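Local coordinates for aq_2013 protein (Aquifex aeolicus, PDB 2P6C), which is of unknown function but belongs to the UPF0047 (YjbQ) family, and assembles from three copies that hold several phosphate ions in the crystal, at residues 64-67 with 68-72; 10-14 with 15-19; 43-46 with 47-50; 77-81 with 82-86; 25-28 with 29-33. All coordinates share one frame; numbering follows the deposited sequence.

Contact 1: 64-67 with 68-72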
# COMPACT_ATOMS: atom_id res chain seq x y z
N TRP A 64 13.49 12.73 0.25
CA TRP A 64 13.15 13.75 1.23
C TRP A 64 12.71 15.04 0.54
O TRP A 64 11.73 15.66 0.94
CB TRP A 64 14.36 14.00 2.12
CG TRP A 64 14.55 12.86 3.04
CD1 TRP A 64 15.61 11.93 3.02
CD2 TRP A 64 13.69 12.46 4.13
NE1 TRP A 64 15.50 10.98 3.98
CE2 TRP A 64 14.27 11.30 4.72
CE3 TRP A 64 12.51 12.96 4.65
CZ2 TRP A 64 13.67 10.68 5.79
CZ3 TRP A 64 11.91 12.33 5.73
CH2 TRP A 64 12.49 11.18 6.30
N GLU A 65 13.43 15.44 -0.50
CA GLU A 65 13.09 16.66 -1.22
C GLU A 65 11.68 16.56 -1.86
O GLU A 65 10.87 17.47 -1.79
CB GLU A 65 14.22 16.97 -2.25
CG GLU A 65 15.61 17.22 -1.58
CD GLU A 65 16.73 17.55 -2.59
OE1 GLU A 65 16.62 17.15 -3.74
OE2 GLU A 65 17.69 18.21 -2.20
N TRP A 66 11.33 15.38 -2.48
CA TRP A 66 10.01 15.13 -3.09
C TRP A 66 8.89 15.12 -2.04
O TRP A 66 7.83 15.72 -2.19
CB TRP A 66 10.07 13.76 -3.78
CG TRP A 66 8.79 13.39 -4.44
CD1 TRP A 66 8.26 13.95 -5.62
CD2 TRP A 66 7.93 12.27 -4.10
NE1 TRP A 66 7.15 13.31 -6.05
CE2 TRP A 66 6.91 12.23 -5.09
CE3 TRP A 66 7.93 11.35 -3.07
CZ2 TRP A 66 5.92 11.26 -5.02
CZ3 TRP A 66 6.94 10.39 -3.01
CH2 TRP A 66 5.93 10.35 -3.99
N LEU A 67 9.15 14.39 -0.93
CA LEU A 67 8.23 14.42 0.21
C LEU A 67 7.94 15.87 0.71
O LEU A 67 6.80 16.27 0.91
CB LEU A 67 8.83 13.56 1.35
CG LEU A 67 8.78 12.04 1.08
CD1 LEU A 67 9.25 11.21 2.28
CD2 LEU A 67 7.37 11.54 0.74
N GLU A 68 8.99 16.64 0.91
CA GLU A 68 8.81 18.00 1.42
C GLU A 68 8.02 18.81 0.38
O GLU A 68 7.18 19.65 0.72
CB GLU A 68 10.16 18.63 1.68
CG GLU A 68 10.11 19.75 2.69
CD GLU A 68 9.41 19.35 3.98
OE1 GLU A 68 9.25 18.13 4.24
OE2 GLU A 68 9.04 20.26 4.75
N LYS A 69 8.32 18.54 -0.89
CA LYS A 69 7.66 19.21 -2.00
C LYS A 69 6.17 18.86 -2.06
O LYS A 69 5.31 19.71 -2.26
CB LYS A 69 8.35 18.79 -3.29
CG LYS A 69 7.40 18.78 -4.48
CD LYS A 69 7.18 20.18 -5.04
CE LYS A 69 7.61 20.29 -6.50
NZ LYS A 69 7.32 21.63 -6.99
N LEU A 70 5.85 17.54 -1.91
CA LEU A 70 4.44 17.08 -2.01
C LEU A 70 3.68 17.24 -0.69
O LEU A 70 2.50 17.54 -0.65
CB LEU A 70 4.33 15.59 -2.45
CG LEU A 70 4.86 15.26 -3.86
CD1 LEU A 70 4.48 13.84 -4.34
CD2 LEU A 70 4.39 16.21 -4.96
N ALA A 71 4.40 17.08 0.45
CA ALA A 71 3.76 17.20 1.76
C ALA A 71 4.61 18.03 2.72
O ALA A 71 5.16 17.55 3.70
CB ALA A 71 3.54 15.79 2.32
N PRO A 72 4.68 19.32 2.41
CA PRO A 72 5.59 20.27 3.04
C PRO A 72 5.21 20.57 4.49
O PRO A 72 4.04 20.66 4.86
CB PRO A 72 5.52 21.57 2.24
CG PRO A 72 4.05 21.57 1.84
CD PRO A 72 3.79 20.03 1.49
O HOH W 1 11.23 15.85 3.55
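Leu70 lies over one face of the Trp66 indole, one turn further along the helix, on the packed side of this contact. Its CG stands 3.9 Å from the centroid of the five-membered ring, a CH-pi approach 18° off the ring normal. The indole reaches its neighbour because CG of Trp66 is anti to the backbone N (chi1 -180°), which swings the ring along the helix toward residue 70. Beneath the pair runs the backbone bonding of the last turns of helix 57-70: Leu70 N gives a 2.7 Å bond to Trp66 O, and Ala71 N one of 2.6 Å to Leu67 O, before Ala71 leaves helical geometry and ends the helix. This packed side is also a subunit seam. Trp66 NE1 donates to Leu70 O of the second subunit, while Leu70 O receives Trp66 NE1 of the third, a cyclic exchange that fits a trimer; Leu67 turns instead to Leu95 of helix 87-96. The other side is looser and wetter. A water gives one hydrogen to Trp64 O at 2.7 Å and another to Glu68 OE1 at 3.1 Å, bridging carbonyl and carboxylate; the same Trp64 O also accepts from Glu68 N at 2.9 Å. Lys92 and Arg16 both form salt bridges with OE1 of Glu68, which probably favours its charged form. Glu65 and Lys69 lie on the exposed surface, related mainly by the bond from Lys69 N to Glu65 O.

Contact 2: 10-14 with 15-19; sequences FNTKK and RRELI. With PO4 (phosphate ion), chain D.
Glu17 reaches back across the turn to Lys14, its OE1 accepting a weak hydrogen bond from Lys14 N at 3.3 Å. Its CG points away from the backbone N (chi1 -153°) and the chain stays extended beyond, which brings the carboxylate under the loop, where OE1 also touches Thr12 CB. Its other oxygen, OE2, takes a hydrogen from a water at 3.0 Å, and that water weakly accepts from Lys13 N. A shorter polar bond lies within the loop itself: Thr12 OG1 donates to Lys14 O at 2.6 Å, while Gln125 N supplies a further bond to the same hydroxyl. The apolar contact is made by Phe10 and Ile19, whose CE1 and CG2 meet at 4.1 Å, the two side chains passing alongside with their ends pointing opposite ways. Anion binding falls to Arg15: phosphate O3 is gripped by Arg15 N at 3.0 Å and by Arg15 NE at 2.7 Å, with weak help from NH2; the phosphorus lies in the plane of the guanidinium, at its edge. The ion probably came from the crystallisation liquor. The whole is a connecting loop between strands 2-10 and 17-20, which belong to different antiparallel sheets, with a surface anion site at its bend.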
# COMPACT_ATOMS: atom_id res chain seq x y z
N PHE A 10 11.82 2.23 17.81
CA PHE A 10 12.77 3.25 17.39
C PHE A 10 12.49 4.52 18.17
O PHE A 10 11.38 4.78 18.63
CB PHE A 10 12.61 3.55 15.90
CG PHE A 10 12.69 2.33 15.03
CD1 PHE A 10 13.92 1.85 14.58
CD2 PHE A 10 11.53 1.67 14.65
CE1 PHE A 10 13.97 0.72 13.76
CE2 PHE A 10 11.57 0.55 13.85
CZ PHE A 10 12.79 0.07 13.39
N ASN A 11 13.57 5.27 18.34
CA ASN A 11 13.58 6.57 18.99
C ASN A 11 14.72 7.30 18.32
O ASN A 11 15.78 7.47 18.90
CB ASN A 11 13.78 6.45 20.50
CG ASN A 11 13.60 7.78 21.21
OD1 ASN A 11 13.57 8.83 20.58
ND2 ASN A 11 13.47 7.73 22.54
N THR A 12 14.46 7.70 17.08
CA THR A 12 15.42 8.38 16.23
C THR A 12 16.03 9.61 16.87
O THR A 12 15.41 10.31 17.67
CB THR A 12 14.78 8.78 14.91
OG1 THR A 12 13.73 9.73 15.16
CG2 THR A 12 14.20 7.56 14.23
N LYS A 13 17.27 9.86 16.48
CA LYS A 13 17.97 10.95 17.02
C LYS A 13 17.42 12.28 16.39
O LYS A 13 17.50 13.35 16.99
CB LYS A 13 19.44 10.57 16.71
CG LYS A 13 20.42 11.29 17.64
CD LYS A 13 21.74 11.61 16.94
CE LYS A 13 22.04 13.12 16.94
NZ LYS A 13 23.09 13.41 15.97
N LYS A 14 16.82 12.19 15.21
CA LYS A 14 16.25 13.31 14.44
C LYS A 14 14.76 13.18 14.25
O LYS A 14 14.21 12.09 14.25
CB LYS A 14 16.83 13.31 13.05
CG LYS A 14 18.24 13.89 12.98
CD LYS A 14 19.12 13.05 12.07
CE LYS A 14 19.33 13.71 10.71
NZ LYS A 14 20.17 12.85 9.91
N ARG A 15 14.08 14.29 13.96
CA ARG A 15 12.66 14.24 13.65
C ARG A 15 12.37 13.38 12.41
O ARG A 15 11.42 12.62 12.36
CB ARG A 15 12.17 15.68 13.42
CG ARG A 15 11.34 16.21 14.59
CD ARG A 15 11.34 17.75 14.65
NE ARG A 15 12.69 18.28 14.48
CZ ARG A 15 12.82 19.59 14.18
NH1 ARG A 15 11.74 20.35 14.06
NH2 ARG A 15 14.03 20.11 13.99
N ARG A 16 13.22 13.51 11.40
CA ARG A 16 13.09 12.76 10.15
C ARG A 16 14.34 11.92 9.93
O ARG A 16 15.46 12.43 10.04
CB ARG A 16 12.94 13.71 8.95
CG ARG A 16 11.69 14.56 8.98
CD ARG A 16 11.72 15.60 7.86
NE ARG A 16 10.54 16.45 7.87
CZ ARG A 16 10.43 17.59 7.19
NH1 ARG A 16 11.44 18.00 6.44
NH2 ARG A 16 9.32 18.31 7.27
N GLU A 17 14.15 10.65 9.61
CA GLU A 17 15.29 9.78 9.41
C GLU A 17 14.88 8.50 8.69
O GLU A 17 13.74 8.06 8.78
CB GLU A 17 15.89 9.43 10.77
CG GLU A 17 17.37 9.09 10.75
CD GLU A 17 17.94 8.98 12.15
OE1 GLU A 17 17.52 9.77 13.03
OE2 GLU A 17 18.81 8.11 12.38
N LEU A 18 15.84 7.91 7.98
CA LEU A 18 15.75 6.71 7.19
C LEU A 18 16.47 5.63 7.95
O LEU A 18 17.68 5.66 8.14
CB LEU A 18 16.43 6.95 5.82
CG LEU A 18 15.77 6.20 4.63
CD1 LEU A 18 14.28 5.94 4.85
CD2 LEU A 18 15.88 6.98 3.32
N ILE A 19 15.85 4.56 8.44
CA ILE A 19 16.56 3.51 9.16
C ILE A 19 16.44 2.14 8.49
O ILE A 19 15.33 1.65 8.28
CB ILE A 19 16.01 3.34 10.59
CG1 ILE A 19 15.96 4.69 11.30
CG2 ILE A 19 16.91 2.38 11.38
CD1 ILE A 19 17.32 5.26 11.61
P PO4 D . 16.36 17.33 14.41
O1 PO4 D . 16.26 17.84 15.80
O2 PO4 D . 17.29 16.26 14.43
O3 PO4 D . 15.03 17.09 13.96
O4 PO4 D . 16.95 18.46 13.52
O HOH W 2 18.69 7.13 15.19

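Contact 3: 43-46 with 47-50; sequences SMHL and TSSV. With PO4 (phosphate ion), chain C.
Two partners hold Ser43 OG: the hydroxyl of Ser48 lies 2.7 Å from it in a hydrogen bond in which either oxygen could be the donor, and His45 N donates to Ser43 OG at 3.1 Å with an N-H...O angle of 162°. The second of these bonds makes an ST turn, the serine oxygen accepting from the backbone two residues on. With OG of Ser43 opposite its own backbone N (chi1 171°), the hydroxyl is carried toward both. Ser48 OG is held in turn by Tyr119 OH, so the buried hydroxyl pair has a further polar partner. The turn belongs to the loop that joins strand 37-43 of the four-stranded antiparallel sheet to strand 48-53 of the three-stranded one. On its far side the same loop holds a phosphate ion, probably from the crystallisation liquor. His45 ND1 donates to phosphate O2 at 2.9 Å, with the phosphorus at the edge of the imidazole and in its plane, and Thr47 OG1 binds phosphate O4 at 2.8 Å. The opposite ring nitrogen, His45 NE2, bonds to Arg129 N, which would fix the rotation of the imidazole and position ND1 for the anion. Thr47 OG1 is shared with Lys128 NZ, and Arg126 NH1 also reaches the phosphate; the basic groups would help to balance its charge. From strand 48-53, Val50 CG2 approaches Ser43 N at 3.9 Å and Ser48 OG lies 3.7 Å from His45 CB.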
# COMPACT_ATOMS: atom_id res chain seq x y z
N SER A 43 4.26 0.25 10.18
CA SER A 43 4.39 1.22 11.25
C SER A 43 3.12 1.28 12.04
O SER A 43 2.03 1.26 11.50
CB SER A 43 4.64 2.60 10.63
OG SER A 43 4.56 3.58 11.68
N MET A 44 3.28 1.35 13.37
CA MET A 44 2.10 1.44 14.22
C MET A 44 1.70 2.90 14.49
O MET A 44 0.80 3.17 15.27
CB MET A 44 2.39 0.71 15.53
CG MET A 44 2.80 -0.75 15.29
SD MET A 44 2.63 -1.79 16.77
CE MET A 44 0.84 -2.00 16.77
N HIS A 45 2.36 3.82 13.80
CA HIS A 45 2.09 5.23 13.97
C HIS A 45 1.70 5.91 12.65
O HIS A 45 2.01 5.42 11.57
CB HIS A 45 3.32 5.92 14.59
CG HIS A 45 3.76 5.28 15.87
ND1 HIS A 45 3.40 5.78 17.11
CD2 HIS A 45 4.41 4.11 16.11
CE1 HIS A 45 3.80 4.94 18.05
NE2 HIS A 45 4.42 3.93 17.48
N LEU A 46 1.05 7.05 12.76
CA LEU A 46 0.53 7.86 11.63
C LEU A 46 1.62 8.84 11.12
O LEU A 46 1.44 9.59 10.17
CB LEU A 46 -0.68 8.75 12.07
CG LEU A 46 -2.04 7.99 12.29
CD1 LEU A 46 -2.50 7.06 11.17
CD2 LEU A 46 -2.07 7.17 13.57
N THR A 47 2.76 8.92 11.80
CA THR A 47 3.78 9.90 11.47
C THR A 47 5.12 9.25 11.06
O THR A 47 6.18 9.86 11.12
CB THR A 47 3.97 10.79 12.70
OG1 THR A 47 4.22 9.96 13.83
CG2 THR A 47 2.69 11.60 12.96
N SER A 48 5.02 8.00 10.65
CA SER A 48 6.14 7.20 10.21
C SER A 48 5.60 6.06 9.35
O SER A 48 4.44 5.66 9.49
CB SER A 48 6.90 6.64 11.41
OG SER A 48 6.11 5.75 12.18
N SER A 49 6.44 5.55 8.46
CA SER A 49 6.06 4.43 7.57
C SER A 49 7.22 3.43 7.37
O SER A 49 8.39 3.78 7.50
CB SER A 49 5.65 5.00 6.20
OG SER A 49 4.48 5.83 6.31
N VAL A 50 6.83 2.12 7.14
CA VAL A 50 7.73 1.13 6.51
C VAL A 50 7.50 1.16 5.03
O VAL A 50 6.40 1.03 4.50
CB VAL A 50 7.45 -0.29 7.03
CG1 VAL A 50 8.39 -1.30 6.33
CG2 VAL A 50 7.68 -0.37 8.52
P PO4 C . 2.12 9.37 17.01
O1 PO4 C . 1.37 9.97 18.14
O2 PO4 C . 3.22 8.66 17.59
O3 PO4 C . 1.18 8.67 16.22
O4 PO4 C . 2.70 10.52 16.14

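Contact 4: 77-81 with 82-86; sequences YKHHR and TGEDN. With PO4 (phosphate ion), chain E.
A first torsion near 180° in His79 (chi1 -179°) sends its ring away from the backbone N, whereas CG of Asn86 lies between its backbone N and carbonyl carbon (chi1 68°); together these torsions bring ring and amide edge to edge. The two planes are only 16° apart, and Asn86 OD1 sits in the imidazole plane, 3.1 Å from His79 CD2. Both groups point their N-H at one phosphate oxygen, O2: His79 NE2 donates to it at 3.1 Å and Asn86 ND2 at 3.0 Å, the latter also giving a weak bond to O3. Asn86 ND2 is hydrogen-bonded to Asp123 as well, and His90 NE2 also bonds to the ion, which probably came from the crystallisation liquor. Glu84 OE1 is modelled within covalent distance of phosphate O4, a doubtful placement that leaves the ion's exact position, and so its bond lengths, less certain.

The backbone beside the site is a short 3-10 segment, starting at residue 78, in the connection between helices 57-70 and 87-96. At its end His79 O receives Thr82 OG1 at 2.7 Å, nearly in line with the carbonyl bond, and Gly83 N bonds to His80 O at 2.8 Å from well above the carbonyl plane. The threonine oxygen in turn accepts from Glu84 N at 3.3 Å, an ST turn. Thr82 OG1 also lies over one face of the His79 ring. Away from the phosphate, His80 CD2 lies alongside Asp85 CB, 3.8 Å away. Glu56 of the third subunit bonds to His79 ND1, while Arg81 forms a salt bridge with Glu57 of that subunit.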
# COMPACT_ATOMS: atom_id res chain seq x y z
N TYR A 77 -1.40 24.19 9.09
CA TYR A 77 -2.31 23.04 8.90
C TYR A 77 -3.34 23.11 10.01
O TYR A 77 -3.04 23.58 11.11
CB TYR A 77 -1.52 21.70 9.04
CG TYR A 77 -0.73 21.33 7.81
CD1 TYR A 77 -1.35 21.25 6.56
CD2 TYR A 77 0.64 21.05 7.90
CE1 TYR A 77 -0.62 20.92 5.43
CE2 TYR A 77 1.37 20.72 6.76
CZ TYR A 77 0.74 20.66 5.53
OH TYR A 77 1.46 20.39 4.39
N LYS A 78 -4.55 22.66 9.73
CA LYS A 78 -5.62 22.71 10.71
C LYS A 78 -5.30 21.85 11.91
O LYS A 78 -5.74 22.12 13.03
CB LYS A 78 -6.94 22.25 10.07
CG LYS A 78 -7.38 23.11 8.89
CD LYS A 78 -7.44 24.58 9.25
CE LYS A 78 -8.08 25.39 8.14
NZ LYS A 78 -7.38 25.16 6.84
N HIS A 79 -4.52 20.80 11.69
CA HIS A 79 -4.11 19.88 12.76
C HIS A 79 -3.44 20.67 13.90
O HIS A 79 -3.41 20.26 15.05
CB HIS A 79 -3.14 18.83 12.19
CG HIS A 79 -2.71 17.85 13.27
ND1 HIS A 79 -3.59 17.13 14.03
CD2 HIS A 79 -1.40 17.47 13.64
CE1 HIS A 79 -2.82 16.36 14.83
NE2 HIS A 79 -1.51 16.54 14.62
N HIS A 80 -2.87 21.83 13.52
CA HIS A 80 -2.16 22.68 14.48
C HIS A 80 -3.06 23.29 15.55
O HIS A 80 -2.61 23.96 16.48
CB HIS A 80 -1.46 23.79 13.69
CG HIS A 80 -0.76 24.75 14.63
ND1 HIS A 80 -1.13 26.05 14.78
CD2 HIS A 80 0.43 24.55 15.36
CE1 HIS A 80 -0.21 26.60 15.60
NE2 HIS A 80 0.74 25.73 15.96
N ARG A 81 -4.38 23.12 15.36
CA ARG A 81 -5.29 23.59 16.37
C ARG A 81 -4.96 22.90 17.69
O ARG A 81 -5.28 23.39 18.77
CB ARG A 81 -6.73 23.26 15.93
CG ARG A 81 -7.09 21.78 16.09
CD ARG A 81 -8.36 21.39 15.31
NE ARG A 81 -9.47 22.30 15.63
CZ ARG A 81 -10.28 21.97 16.65
NH1 ARG A 81 -10.08 20.85 17.33
NH2 ARG A 81 -11.23 22.82 17.04
N THR A 82 -4.34 21.74 17.59
CA THR A 82 -4.00 21.02 18.81
C THR A 82 -2.67 21.48 19.38
O THR A 82 -2.20 20.99 20.40
CB THR A 82 -3.96 19.52 18.47
OG1 THR A 82 -2.88 19.28 17.56
CG2 THR A 82 -5.27 19.08 17.81
N GLY A 83 -2.02 22.44 18.70
CA GLY A 83 -0.65 22.83 19.08
C GLY A 83 0.42 21.89 18.51
O GLY A 83 1.62 22.05 18.73
N GLU A 84 -0.04 20.85 17.80
CA GLU A 84 0.90 19.90 17.17
C GLU A 84 1.14 20.40 15.78
O GLU A 84 0.21 20.69 15.03
CB GLU A 84 0.43 18.38 17.10
CG GLU A 84 -0.15 17.88 18.42
CD GLU A 84 0.54 16.59 18.79
OE1 GLU A 84 0.27 15.58 18.15
OE2 GLU A 84 1.41 16.62 19.66
N ASP A 85 2.39 20.53 15.37
CA ASP A 85 2.57 20.96 14.00
C ASP A 85 3.40 19.96 13.21
O ASP A 85 4.35 20.31 12.52
CB ASP A 85 3.25 22.33 14.00
CG ASP A 85 4.63 22.26 14.63
OD1 ASP A 85 5.03 21.17 15.06
OD2 ASP A 85 5.31 23.28 14.67
N ASN A 86 2.96 18.71 13.32
CA ASN A 86 3.57 17.61 12.59
C ASN A 86 2.63 17.15 11.49
O ASN A 86 2.75 16.05 10.96
CB ASN A 86 3.86 16.47 13.57
CG ASN A 86 2.57 15.87 14.08
OD1 ASN A 86 1.48 16.41 13.88
ND2 ASN A 86 2.70 14.72 14.76
P PO4 E . 0.38 13.13 16.73
O1 PO4 E . -0.25 11.87 16.93
O2 PO4 E . -0.06 13.96 15.65
O3 PO4 E . 1.90 12.89 16.54
O4 PO4 E . 0.31 13.96 17.92

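Contact 5: 25-28 with 29-33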
# COMPACT_ATOMS: atom_id res chain seq x y z
N VAL A 25 14.14 -7.64 10.00
CA VAL A 25 13.01 -8.43 9.47
C VAL A 25 13.49 -9.83 9.12
O VAL A 25 12.77 -10.81 9.34
CB VAL A 25 12.40 -7.78 8.20
CG1 VAL A 25 11.33 -8.71 7.60
CG2 VAL A 25 11.79 -6.43 8.55
N LYS A 26 14.69 -9.91 8.56
CA LYS A 26 15.26 -11.20 8.19
C LYS A 26 15.47 -12.03 9.45
O LYS A 26 15.25 -13.24 9.45
CB LYS A 26 16.60 -11.01 7.49
CG LYS A 26 16.49 -10.51 6.06
CD LYS A 26 17.81 -10.70 5.31
CE LYS A 26 17.65 -10.37 3.84
NZ LYS A 26 18.78 -10.92 3.05
N LYS A 27 15.88 -11.38 10.53
CA LYS A 27 16.06 -12.08 11.79
C LYS A 27 14.76 -12.66 12.26
O LYS A 27 14.69 -13.76 12.79
CB LYS A 27 16.54 -11.10 12.86
CG LYS A 27 17.09 -11.82 14.09
CD LYS A 27 17.44 -10.86 15.22
CE LYS A 27 17.90 -11.58 16.49
NZ LYS A 27 18.36 -10.61 17.47
N ALA A 28 13.69 -11.90 12.06
CA ALA A 28 12.36 -12.34 12.48
C ALA A 28 11.90 -13.51 11.62
O ALA A 28 11.31 -14.46 12.13
CB ALA A 28 11.37 -11.19 12.39
N VAL A 29 12.18 -13.44 10.32
CA VAL A 29 11.79 -14.53 9.42
C VAL A 29 12.47 -15.82 9.82
O VAL A 29 11.89 -16.90 9.79
CB VAL A 29 12.17 -14.18 7.97
CG1 VAL A 29 12.27 -15.45 7.14
CG2 VAL A 29 11.12 -13.26 7.36
N GLU A 30 13.73 -15.74 10.23
CA GLU A 30 14.45 -16.93 10.67
C GLU A 30 13.85 -17.55 11.94
O GLU A 30 13.63 -18.73 12.01
CB GLU A 30 15.94 -16.61 10.86
CG GLU A 30 16.73 -17.83 11.36
CD GLU A 30 18.24 -17.70 11.16
OE1 GLU A 30 18.71 -16.62 10.77
OE2 GLU A 30 18.93 -18.70 11.39
N GLU A 31 13.63 -16.67 12.96
CA GLU A 31 13.03 -17.02 14.26
C GLU A 31 11.63 -17.71 14.11
O GLU A 31 11.14 -18.39 15.00
CB GLU A 31 12.95 -15.74 15.12
CG GLU A 31 14.34 -15.17 15.52
CD GLU A 31 14.22 -13.85 16.28
OE1 GLU A 31 13.14 -13.27 16.29
OE2 GLU A 31 15.21 -13.41 16.85
N SER A 32 10.95 -17.37 13.01
CA SER A 32 9.56 -17.80 12.82
C SER A 32 9.55 -19.24 12.32
O SER A 32 8.53 -19.93 12.41
CB SER A 32 8.85 -16.92 11.79
OG SER A 32 9.13 -17.37 10.47
N GLU A 33 10.68 -19.67 11.77
CA GLU A 33 10.85 -21.00 11.21
C GLU A 33 9.91 -21.25 10.03
O GLU A 33 9.75 -22.37 9.55
CB GLU A 33 10.59 -22.02 12.32
CG GLU A 33 11.69 -22.02 13.38
CD GLU A 33 11.52 -23.20 14.30
OE1 GLU A 33 10.42 -23.40 14.80
OE2 GLU A 33 12.49 -23.91 14.53
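This is an i to i+4 contact along the closing turns of helix 22-32, an amphipathic helix with one flank on a beta sheet and the other facing outward. Three backbone bonds carry it: Val29 N to Val25 O at 2.9 Å, Glu30 N to Lys26 O at 3.0 Å and Glu31 N to Lys27 O at 3.1 Å. The next in the series, from Ser32 N to Ala28 O, is weak, with an N-H...O angle of 126°, and Glu33 leaves helical geometry with positive phi. Ser32 OG turns back to donate to Val29 O at 2.9 Å and also pairs with Val34 N just after the helix. On the outer flank Lys27 and Glu31 cross, but the charges do not meet in a salt bridge. Lys27 is extended, and its CE comes within 3.3 Å of Glu31 OE2, while NZ runs on to 4.3 Å, so any attraction is longer-ranged and probably weak. The glutamate CG, anti to the carbonyl carbon (chi1 -66°), rides over Lys27 O, and its other oxygen, OE1, has weak partners in Tyr4 and Lys6. Inward, Val25 packs on Cys39 and Val41 of strand 37-43, Ala28 and Ser32 on Tyr4 of strand 2-10, and Val29 on Ile134 of strand 128-136, so that the helix lies against three adjoining strands of the four-stranded antiparallel sheet.

Overall arrangement
Followed from the N terminus, the five contacts come in series, none enclosing or crossing another. Contact 2 turns the chain from strand 2-10 into strand 17-20; contact 5 lies along the helix that follows. Contact 3 closes the loop between strands 37-43 and 48-53, passing again from the four-stranded sheet to the three-stranded one. Contact 1 ends helix 57-70, and contact 4 shapes the connection to helix 87-96. Arg16 to Glu68 joins contacts 2 and 1, Pro72 to Tyr77 probably joins 1 and 4, and Thr47 packs on Asn86 between 3 and 4. Contact 5 stands apart, its centre about 39 Å from that of contact 4, whereas contacts 1, 3 and 4 all touch the third subunit.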